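EchA1_1 (Mycobacterium avium subsp. paratuberculosis, PDB 3R9T) probably hydrates enoyl-CoA thioesters to 3-hydroxyacyl-CoA in fatty acid metabolism, as a member of the crotonase-like enoyl-CoA hydratase/isomerase family. Local coordinates at residues 227-230 with 231-235; 150-153 with 154-157; 49-52 with 53-56. All coordinates share one frame; numbering follows the deposited sequence.

Contact 1 of 3, residues 227-230 with 231-235; sequences VGDE and PGWDR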
ATOM      1  N   VAL B 227     -10.305 -13.353   2.944  1.00 25.25           N
ATOM      2  CA  VAL B 227     -10.051 -13.534   4.373  1.00 26.72           C
ATOM      3  C   VAL B 227      -9.673 -12.252   5.085  1.00 25.74           C
ATOM      4  O   VAL B 227     -10.147 -11.972   6.198  1.00 26.77           O
ATOM      5  CB  VAL B 227      -8.894 -14.532   4.565  1.00 27.06           C
ATOM      6  CG1 VAL B 227      -8.441 -14.575   6.017  1.00 30.31           C
ATOM      7  CG2 VAL B 227      -9.314 -15.895   4.083  1.00 29.21           C
ATOM      8  N   GLY B 228      -8.803 -11.488   4.446  1.00 25.33           N
ATOM      9  CA  GLY B 228      -8.262 -10.278   5.042  1.00 25.32           C
ATOM     10  C   GLY B 228      -9.274  -9.166   5.256  1.00 24.64           C
ATOM     11  O   GLY B 228      -9.034  -8.268   6.067  1.00 25.27           O
ATOM     12  N   ASP B 229     -10.405  -9.215   4.543  1.00 23.11           N
ATOM     13  CA  ASP B 229     -11.455  -8.199   4.701  1.00 22.58           C
ATOM     14  C   ASP B 229     -12.381  -8.417   5.899  1.00 22.90           C
ATOM     15  O   ASP B 229     -13.131  -7.505   6.284  1.00 21.75           O
ATOM     16  CB  ASP B 229     -12.336  -8.128   3.453  1.00 22.26           C
ATOM     17  CG  ASP B 229     -11.640  -7.531   2.256  1.00 23.52           C
ATOM     18  OD1 ASP B 229     -10.519  -6.962   2.392  1.00 25.50           O
ATOM     19  OD2 ASP B 229     -12.259  -7.636   1.162  1.00 24.70           O
ATOM     20  N   GLU B 230     -12.348  -9.608   6.483  1.00 23.73           N
ATOM     21  CA  GLU B 230     -13.328  -9.958   7.508  1.00 26.10           C
ATOM     22  C   GLU B 230     -13.292  -9.029   8.733  1.00 25.93           C
ATOM     23  O   GLU B 230     -14.346  -8.582   9.189  1.00 26.52           O
ATOM     24  CB  GLU B 230     -13.234 -11.441   7.863  1.00 27.48           C
ATOM     25  CG  GLU B 230     -13.610 -12.315   6.657  1.00 30.47           C
ATOM     26  CD  GLU B 230     -15.020 -12.017   6.148  1.00 35.22           C
ATOM     27  OE1 GLU B 230     -15.187 -11.592   4.982  1.00 37.94           O
ATOM     28  OE2 GLU B 230     -15.972 -12.174   6.934  1.00 38.75           O
ATOM     29  N   PRO B 231     -12.091  -8.668   9.214  1.00 25.24           N
ATOM     30  CA  PRO B 231     -12.064  -7.728  10.337  1.00 25.36           C
ATOM     31  C   PRO B 231     -12.625  -6.358   9.966  1.00 24.07           C
ATOM     32  O   PRO B 231     -13.315  -5.754  10.773  1.00 25.27           O
ATOM     33  CB  PRO B 231     -10.577  -7.650  10.704  1.00 25.45           C
ATOM     34  CG  PRO B 231     -10.023  -8.957  10.224  1.00 26.31           C
ATOM     35  CD  PRO B 231     -10.759  -9.231   8.949  1.00 25.89           C
ATOM     36  N   GLY B 232     -12.337  -5.899   8.756  1.00 23.00           N
ATOM     37  CA  GLY B 232     -12.900  -4.651   8.246  1.00 22.02           C
ATOM     38  C   GLY B 232     -14.410  -4.667   8.198  1.00 21.66           C
ATOM     39  O   GLY B 232     -15.051  -3.704   8.624  1.00 21.08           O
ATOM     40  N   TRP B 233     -14.980  -5.750   7.668  1.00 21.60           N
ATOM     41  CA  TRP B 233     -16.437  -5.889   7.640  1.00 21.92           C
ATOM     42  C   TRP B 233     -17.020  -5.908   9.043  1.00 23.05           C
ATOM     43  O   TRP B 233     -18.030  -5.260   9.309  1.00 24.25           O
ATOM     44  CB  TRP B 233     -16.869  -7.139   6.887  1.00 21.95           C
ATOM     45  CG  TRP B 233     -16.678  -7.040   5.391  1.00 20.97           C
ATOM     46  CD1 TRP B 233     -15.916  -7.873   4.612  1.00 22.54           C
ATOM     47  CD2 TRP B 233     -17.257  -6.074   4.491  1.00 19.94           C
ATOM     48  NE1 TRP B 233     -15.973  -7.479   3.303  1.00 21.27           N
ATOM     49  CE2 TRP B 233     -16.791  -6.388   3.195  1.00 20.88           C
ATOM     50  CE3 TRP B 233     -18.110  -4.972   4.650  1.00 21.18           C
ATOM     51  CZ2 TRP B 233     -17.149  -5.649   2.063  1.00 20.86           C
ATOM     52  CZ3 TRP B 233     -18.465  -4.231   3.512  1.00 21.89           C
ATOM     53  CH2 TRP B 233     -17.973  -4.570   2.241  1.00 21.23           C
ATOM     54  N   ASP B 234     -16.406  -6.694   9.918  1.00 23.66           N
ATOM     55  CA  ASP B 234     -16.849  -6.796  11.305  1.00 25.19           C
ATOM     56  C   ASP B 234     -16.836  -5.430  12.004  1.00 24.71           C
ATOM     57  O   ASP B 234     -17.822  -5.066  12.657  1.00 24.72           O
ATOM     58  CB  ASP B 234     -15.968  -7.781  12.065  1.00 26.41           C
ATOM     59  CG  ASP B 234     -16.183  -9.222  11.642  1.00 29.54           C
ATOM     60  OD1 ASP B 234     -17.127  -9.510  10.874  1.00 33.97           O
ATOM     61  OD2 ASP B 234     -15.388 -10.073  12.094  1.00 35.63           O
ATOM     62  N   ARG B 235     -15.739  -4.675  11.849  1.00 24.09           N
ATOM     63  CA  ARG B 235     -15.632  -3.320  12.455  1.00 24.07           C
ATOM     64  C   ARG B 235     -16.630  -2.358  11.860  1.00 23.61           C
ATOM     65  O   ARG B 235     -17.230  -1.573  12.577  1.00 24.52           O
ATOM     66  CB  ARG B 235     -14.224  -2.744  12.343  1.00 23.86           C
ATOM     67  CG  ARG B 235     -13.249  -3.453  13.228  1.00 26.01           C
ATOM     68  CD  ARG B 235     -11.880  -2.832  13.174  1.00 26.93           C
ATOM     69  NE  ARG B 235     -10.943  -3.708  13.862  1.00 28.80           N
ATOM     70  CZ  ARG B 235      -9.985  -4.428  13.280  1.00 28.82           C
ATOM     71  NH1 ARG B 235      -9.761  -4.342  11.973  1.00 28.06           N
ATOM     72  NH2 ARG B 235      -9.217  -5.221  14.023  1.00 29.94           N
TER
HETATM   73  O   HOH W   1      -9.824  -5.860   6.992  1.00 22.16           O
HETATM   74  O   HOH W   2     -14.739  -9.132   1.183  1.00 16.28           O

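Contact 2 of 3, residues 150-153 with 154-157; sequences VFRI and AEQL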
ATOM      1  N   VAL B 150     -14.621   2.436   3.900  1.00 19.96           N
ATOM      2  CA  VAL B 150     -13.834   2.906   5.051  1.00 21.45           C
ATOM      3  C   VAL B 150     -12.525   2.136   5.226  1.00 21.43           C
ATOM      4  O   VAL B 150     -11.509   2.733   5.585  1.00 23.54           O
ATOM      5  CB  VAL B 150     -14.623   2.873   6.387  1.00 22.30           C
ATOM      6  CG1 VAL B 150     -13.736   3.378   7.537  1.00 24.00           C
ATOM      7  CG2 VAL B 150     -15.887   3.708   6.297  1.00 23.44           C
ATOM      8  N   PHE B 151     -12.531   0.829   4.979  1.00 20.04           N
ATOM      9  CA  PHE B 151     -11.296   0.073   5.087  1.00 20.03           C
ATOM     10  C   PHE B 151     -10.590  -0.242   3.768  1.00 19.46           C
ATOM     11  O   PHE B 151      -9.415  -0.609   3.798  1.00 21.21           O
ATOM     12  CB  PHE B 151     -11.503  -1.201   5.913  1.00 20.43           C
ATOM     13  CG  PHE B 151     -12.388  -2.237   5.266  1.00 18.02           C
ATOM     14  CD1 PHE B 151     -13.742  -2.313   5.582  1.00 20.37           C
ATOM     15  CD2 PHE B 151     -11.845  -3.181   4.390  1.00 17.95           C
ATOM     16  CE1 PHE B 151     -14.549  -3.290   5.001  1.00 21.27           C
ATOM     17  CE2 PHE B 151     -12.639  -4.174   3.820  1.00 21.42           C
ATOM     18  CZ  PHE B 151     -13.977  -4.237   4.128  1.00 19.97           C
ATOM     19  N   ARG B 152     -11.256  -0.110   2.619  1.00 17.85           N
ATOM     20  CA  ARG B 152     -10.563  -0.361   1.359  1.00 17.63           C
ATOM     21  C   ARG B 152      -9.891   0.872   0.804  1.00 17.67           C
ATOM     22  O   ARG B 152      -8.953   0.726   0.031  1.00 17.20           O
ATOM     23  CB  ARG B 152     -11.497  -0.931   0.291  1.00 17.69           C
ATOM     24  CG  ARG B 152     -11.938  -2.339   0.608  1.00 16.88           C
ATOM     25  CD  ARG B 152     -12.986  -2.856  -0.349  1.00 18.56           C
ATOM     26  NE  ARG B 152     -13.163  -4.309  -0.200  1.00 19.34           N
ATOM     27  CZ  ARG B 152     -14.238  -4.994  -0.607  1.00 20.46           C
ATOM     28  NH1 ARG B 152     -15.271  -4.386  -1.188  1.00 17.59           N
ATOM     29  NH2 ARG B 152     -14.295  -6.306  -0.421  1.00 20.68           N
ATOM     30  N   ILE B 153     -10.347   2.072   1.178  1.00 17.84           N
ATOM     31  CA  ILE B 153      -9.819   3.272   0.526  1.00 18.16           C
ATOM     32  C   ILE B 153      -8.312   3.405   0.830  1.00 17.16           C
ATOM     33  O   ILE B 153      -7.512   3.675  -0.090  1.00 16.41           O
ATOM     34  CB  ILE B 153     -10.625   4.570   0.843  1.00 18.67           C
ATOM     35  CG1 ILE B 153     -10.206   5.698  -0.105  1.00 20.85           C
ATOM     36  CG2 ILE B 153     -10.473   4.970   2.270  1.00 20.34           C
ATOM     37  CD1 ILE B 153     -10.629   5.484  -1.523  1.00 22.32           C
ATOM     38  N   ALA B 154      -7.911   3.131   2.069  1.00 18.31           N
ATOM     39  CA  ALA B 154      -6.502   3.238   2.424  1.00 19.18           C
ATOM     40  C   ALA B 154      -5.683   2.044   1.971  1.00 18.74           C
ATOM     41  O   ALA B 154      -4.453   2.076   2.043  1.00 19.80           O
ATOM     42  CB  ALA B 154      -6.319   3.464   3.928  1.00 20.60           C
ATOM     43  N   GLU B 155      -6.357   1.000   1.519  1.00 18.44           N
ATOM     44  CA  GLU B 155      -5.686  -0.144   0.899  1.00 18.25           C
ATOM     45  C   GLU B 155      -5.315   0.090  -0.568  1.00 18.16           C
ATOM     46  O   GLU B 155      -4.439  -0.595  -1.109  1.00 19.78           O
ATOM     47  CB  GLU B 155      -6.581  -1.359   1.000  1.00 18.78           C
ATOM     48  CG  GLU B 155      -6.691  -1.857   2.417  1.00 21.20           C
ATOM     49  CD  GLU B 155      -7.646  -3.016   2.605  1.00 22.32           C
ATOM     50  OE1 GLU B 155      -8.400  -3.352   1.664  1.00 23.34           O
ATOM     51  OE2 GLU B 155      -7.659  -3.577   3.733  1.00 22.61           O
ATOM     52  N   GLN B 156      -5.984   1.045  -1.203  1.00 17.70           N
ATOM     53  CA  GLN B 156      -5.835   1.248  -2.640  1.00 17.88           C
ATOM     54  C   GLN B 156      -5.296   2.606  -3.054  1.00 19.54           C
ATOM     55  O   GLN B 156      -4.988   2.806  -4.222  1.00 21.37           O
ATOM     56  CB  GLN B 156      -7.160   0.970  -3.325  1.00 17.77           C
ATOM     57  CG  GLN B 156      -7.671  -0.415  -2.994  1.00 16.68           C
ATOM     58  CD  GLN B 156      -8.858  -0.831  -3.820  1.00 18.86           C
ATOM     59  OE1 GLN B 156      -9.081  -0.305  -4.914  1.00 19.79           O
ATOM     60  NE2 GLN B 156      -9.642  -1.778  -3.305  1.00 18.92           N
ATOM     61  N   LEU B 157      -5.209   3.526  -2.102  1.00 19.98           N
ATOM     62  CA  LEU B 157      -4.641   4.848  -2.287  1.00 20.09           C
ATOM     63  C   LEU B 157      -3.593   5.046  -1.205  1.00 19.45           C
ATOM     64  O   LEU B 157      -3.673   4.408  -0.156  1.00 18.96           O
ATOM     65  CB  LEU B 157      -5.731   5.909  -2.106  1.00 21.26           C
ATOM     66  CG  LEU B 157      -6.631   6.346  -3.253  1.00 23.17           C
ATOM     67  CD1 LEU B 157      -7.631   7.371  -2.769  1.00 25.46           C
ATOM     68  CD2 LEU B 157      -5.801   6.976  -4.325  1.00 27.32           C
TER
HETATM   69  O   HOH W   3      -7.707  -1.450   5.750  1.00 29.42           O

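Contact 3 of 3, residues 49-52 with 53-56; sequences QHDP and EVRA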
ATOM      1  N   GLN B  49     -19.912 -16.374 -12.786  1.00 27.88           N
ATOM      2  CA  GLN B  49     -19.018 -17.293 -12.105  1.00 28.64           C
ATOM      3  C   GLN B  49     -19.215 -18.698 -12.654  1.00 30.99           C
ATOM      4  O   GLN B  49     -18.257 -19.438 -12.807  1.00 31.84           O
ATOM      5  CB  GLN B  49     -19.268 -17.294 -10.598  1.00 28.74           C
ATOM      6  CG  GLN B  49     -18.412 -18.280  -9.807  1.00 29.62           C
ATOM      7  CD  GLN B  49     -16.944 -17.990  -9.996  1.00 30.32           C
ATOM      8  OE1 GLN B  49     -16.363 -17.244  -9.227  1.00 27.10           O
ATOM      9  NE2 GLN B  49     -16.351 -18.541 -11.050  1.00 33.83           N
ATOM     10  N   HIS B  50     -20.455 -19.059 -12.956  1.00 32.99           N
ATOM     11  CA  HIS B  50     -20.760 -20.459 -13.253  1.00 35.34           C
ATOM     12  C   HIS B  50     -20.756 -20.826 -14.721  1.00 36.39           C
ATOM     13  O   HIS B  50     -20.681 -22.011 -15.064  1.00 37.61           O
ATOM     14  CB  HIS B  50     -22.051 -20.855 -12.553  1.00 36.22           C
ATOM     15  CG  HIS B  50     -21.886 -20.893 -11.072  1.00 37.91           C
ATOM     16  ND1 HIS B  50     -21.023 -21.774 -10.458  1.00 40.23           N
ATOM     17  CD2 HIS B  50     -22.369 -20.095 -10.091  1.00 38.65           C
ATOM     18  CE1 HIS B  50     -21.027 -21.555  -9.156  1.00 40.41           C
ATOM     19  NE2 HIS B  50     -21.834 -20.540  -8.907  1.00 39.58           N
ATOM     20  N   ASP B  51     -20.813 -19.819 -15.580  1.00 36.75           N
ATOM     21  CA  ASP B  51     -20.834 -20.039 -17.011  1.00 37.81           C
ATOM     22  C   ASP B  51     -19.383 -20.042 -17.507  1.00 38.09           C
ATOM     23  O   ASP B  51     -18.732 -18.994 -17.541  1.00 36.11           O
ATOM     24  CB  ASP B  51     -21.678 -18.943 -17.682  1.00 38.10           C
ATOM     25  CG  ASP B  51     -21.821 -19.131 -19.184  1.00 39.75           C
ATOM     26  OD1 ASP B  51     -21.111 -19.978 -19.760  1.00 42.28           O
ATOM     27  OD2 ASP B  51     -22.645 -18.415 -19.791  1.00 41.58           O
ATOM     28  N   PRO B  52     -18.858 -21.220 -17.902  1.00 39.47           N
ATOM     29  CA  PRO B  52     -17.479 -21.166 -18.377  1.00 39.70           C
ATOM     30  C   PRO B  52     -17.321 -20.453 -19.736  1.00 39.42           C
ATOM     31  O   PRO B  52     -16.200 -20.253 -20.182  1.00 39.71           O
ATOM     32  CB  PRO B  52     -17.081 -22.644 -18.479  1.00 40.71           C
ATOM     33  CG  PRO B  52     -18.361 -23.385 -18.674  1.00 41.43           C
ATOM     34  CD  PRO B  52     -19.517 -22.483 -18.284  1.00 40.75           C
ATOM     35  N   GLU B  53     -18.406 -20.058 -20.397  1.00 39.62           N
ATOM     36  CA  GLU B  53     -18.250 -19.217 -21.588  1.00 39.24           C
ATOM     37  C   GLU B  53     -17.977 -17.744 -21.229  1.00 37.02           C
ATOM     38  O   GLU B  53     -17.562 -16.960 -22.087  1.00 37.29           O
ATOM     39  CB  GLU B  53     -19.471 -19.285 -22.487  1.00 40.62           C
ATOM     40  CG  GLU B  53     -19.690 -20.602 -23.217  1.00 43.35           C
ATOM     41  CD  GLU B  53     -20.818 -20.504 -24.235  1.00 46.62           C
ATOM     42  OE1 GLU B  53     -21.401 -19.406 -24.382  1.00 48.23           O
ATOM     43  OE2 GLU B  53     -21.124 -21.526 -24.888  1.00 49.17           O
ATOM     44  N   VAL B  54     -18.242 -17.368 -19.977  1.00 34.32           N
ATOM     45  CA  VAL B  54     -17.926 -16.018 -19.488  1.00 31.75           C
ATOM     46  C   VAL B  54     -16.485 -15.944 -18.956  1.00 29.93           C
ATOM     47  O   VAL B  54     -16.101 -16.705 -18.064  1.00 29.94           O
ATOM     48  CB  VAL B  54     -18.920 -15.577 -18.395  1.00 30.92           C
ATOM     49  CG1 VAL B  54     -18.524 -14.220 -17.842  1.00 29.41           C
ATOM     50  CG2 VAL B  54     -20.355 -15.547 -18.942  1.00 32.10           C
ATOM     51  N   ARG B  55     -15.700 -15.017 -19.505  1.00 28.70           N
ATOM     52  CA  ARG B  55     -14.283 -14.854 -19.150  1.00 27.00           C
ATOM     53  C   ARG B  55     -13.969 -13.571 -18.375  1.00 25.59           C
ATOM     54  O   ARG B  55     -12.872 -13.431 -17.818  1.00 25.37           O
ATOM     55  CB  ARG B  55     -13.414 -14.865 -20.412  1.00 27.48           C
ATOM     56  CG  ARG B  55     -13.392 -16.193 -21.162  1.00 29.92           C
ATOM     57  CD  ARG B  55     -12.791 -17.328 -20.342  1.00 31.73           C
ATOM     58  NE  ARG B  55     -11.547 -16.864 -19.737  1.00 34.08           N
ATOM     59  CZ  ARG B  55     -10.353 -16.808 -20.329  1.00 35.04           C
ATOM     60  NH1 ARG B  55     -10.157 -17.281 -21.555  1.00 37.77           N
ATOM     61  NH2 ARG B  55      -9.327 -16.300 -19.651  1.00 35.55           N
ATOM     62  N   ALA B  56     -14.904 -12.631 -18.390  1.00 23.91           N
ATOM     63  CA  ALA B  56     -14.737 -11.347 -17.705  1.00 22.75           C
ATOM     64  C   ALA B  56     -16.098 -10.683 -17.531  1.00 21.98           C
ATOM     65  O   ALA B  56     -17.050 -10.971 -18.258  1.00 23.27           O
ATOM     66  CB  ALA B  56     -13.811 -10.425 -18.497  1.00 22.52           C
TER
HETATM   67  O   HOH W   4     -23.287 -19.151 -22.098  1.00 34.15           O

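Contact 1 of 3, residues 227-230 with 231-235
D229 OD2 has two partners: a water that donates to it at 2.9 Å, and R152 of helix 149-156 in a salt bridge. The same water accepts the N-H of W233 NE1 at 3.0 Å, lying in the plane of the indole at its edge, so carboxylate and indole N-H share one solvent molecule across the first turn of the helix. D229 CB lies 3.7 Å from W233 NE1, and the backbone adds a nearly straight bond, W233 N to D229 O (2.9 Å, 165° at the hydrogen). D234 N repeats this with E230 O, also at 2.9 Å. The chain of E230 is bent at its second torsion (chi2 -58°), which folds OE1 back to 3.8 Å from W233 CD1, with carboxylate and indole planes 47° apart. R97 takes up the other oxygen, OE2, in a salt bridge and also makes a cation-pi contact with W233, which should offset the acid's charge beside the ring. P231, having no N-H to offer, fits at the start of a helix. The whole is the first turn of helix 230-243 in a crotonase-fold subunit, with the W233 side chain about 8 Å from the bound benzoic acid.

Contact 2 of 3, residues 150-153 with 154-157
E155 lays its carboxylate over the backbone of the preceding turn, CD standing 3.2 Å from F151 O. F151 O and E155 OE2, both acceptors, are bridged by a water: it lies 2.7 Å from F151 O and 2.9 Å from E155 OE2, placed to donate to either, although other acceptors compete for its protons. The extended chain of E155 (chi2 176°) carries OE2 to the edge of the F151 ring, near the ring plane, while OE1 approaches R152 CG at 3.8 Å. R152 does not close a salt bridge here; its guanidinium, turned 48° from the carboxylate, goes to D229 and to the carbonyl of V96. This is the weakly bonded, kinked C-terminal end of helix 149-156 in the crotonase fold, where the N-H groups of E155 and Q156 bond to the carbonyl three residues back. E155 N reaches R152 O only weakly, and Q156 N meets I153 O at 3.2 Å from well above the carbonyl plane. I153 O also receives a weak bond from L157 N, so two N-H groups converge on one oxygen. I153 CD1 lies 3.8 Å from L157 CD1, the two branched chains crossing at a slant, and both pack on A162 of helix 159-168. Q156 sends its amide away, NE2 to the carbonyl of L121 and OE1 to K160 of the third subunit.

Contact 3 of 3, residues 49-52 with 53-56
With CG of D51 anti to its own N (chi1 -177°), the carboxylate swings forward along the chain toward the next two residues, and the first torsion of E53 sets its CG beside its own N, so that CB and CG pass D51 OD1 while the rest of the chain leads away. D51 OD1 then takes E53 N in a bond of 2.8 Å and 152° at the hydrogen, met from above the carboxylate plane, 45° out of it. The same oxygen lies 3.3 Å from E53 CB, so bond and packing come together. One residue on, V54 N bonds to D51 O at 3.0 Å, its donor likewise well above the carbonyl plane. The first bond, from the side-chain oxygen of D51 to the N-H two residues on, makes an Asx turn; the second closes a type I beta turn from D51 to V54, with P52 at the second position, where its ring-bound phi suits this turn. The pair reverses the chain as it leaves helix 35-50 and starts toward strand 56-61. V54 completes the turn with CG2, which lies 3.8 Å from D51 OD2 and 3.9 Å from D51 CB, the two side chains crossing at about a right angle. At the outer end, a water donates both to D51 OD2 and, at 3.0 Å, to E53 OE1. R15 also makes salt bridges to both acids, OD2 through NH1 and OE1 through NH2, so its positive charge probably eases the repulsion between two carboxylates whose nearest oxygens, D51 OD1 and E53 OE1, are 4.7 Å apart.

In the fold
From the N terminus, contact 3 comes first, turning the chain between helix 35-50 and strand 56-61 of the six-stranded sheet. Contact 2 follows at the end of helix 149-156, and contact 1 opens helix 230-243 just after the short hairpin 221-226. Each is closed by consecutive residues, so the three stand in series and none nests in or crosses another. Contacts 1 and 2, centres 13 Å apart, touch directly, with G232 and W233 packed against the F151 ring, which joins helix 149-156 to helix 230-243. Contact 3 lies apart, its nearest atoms about 14 Å from either of the others.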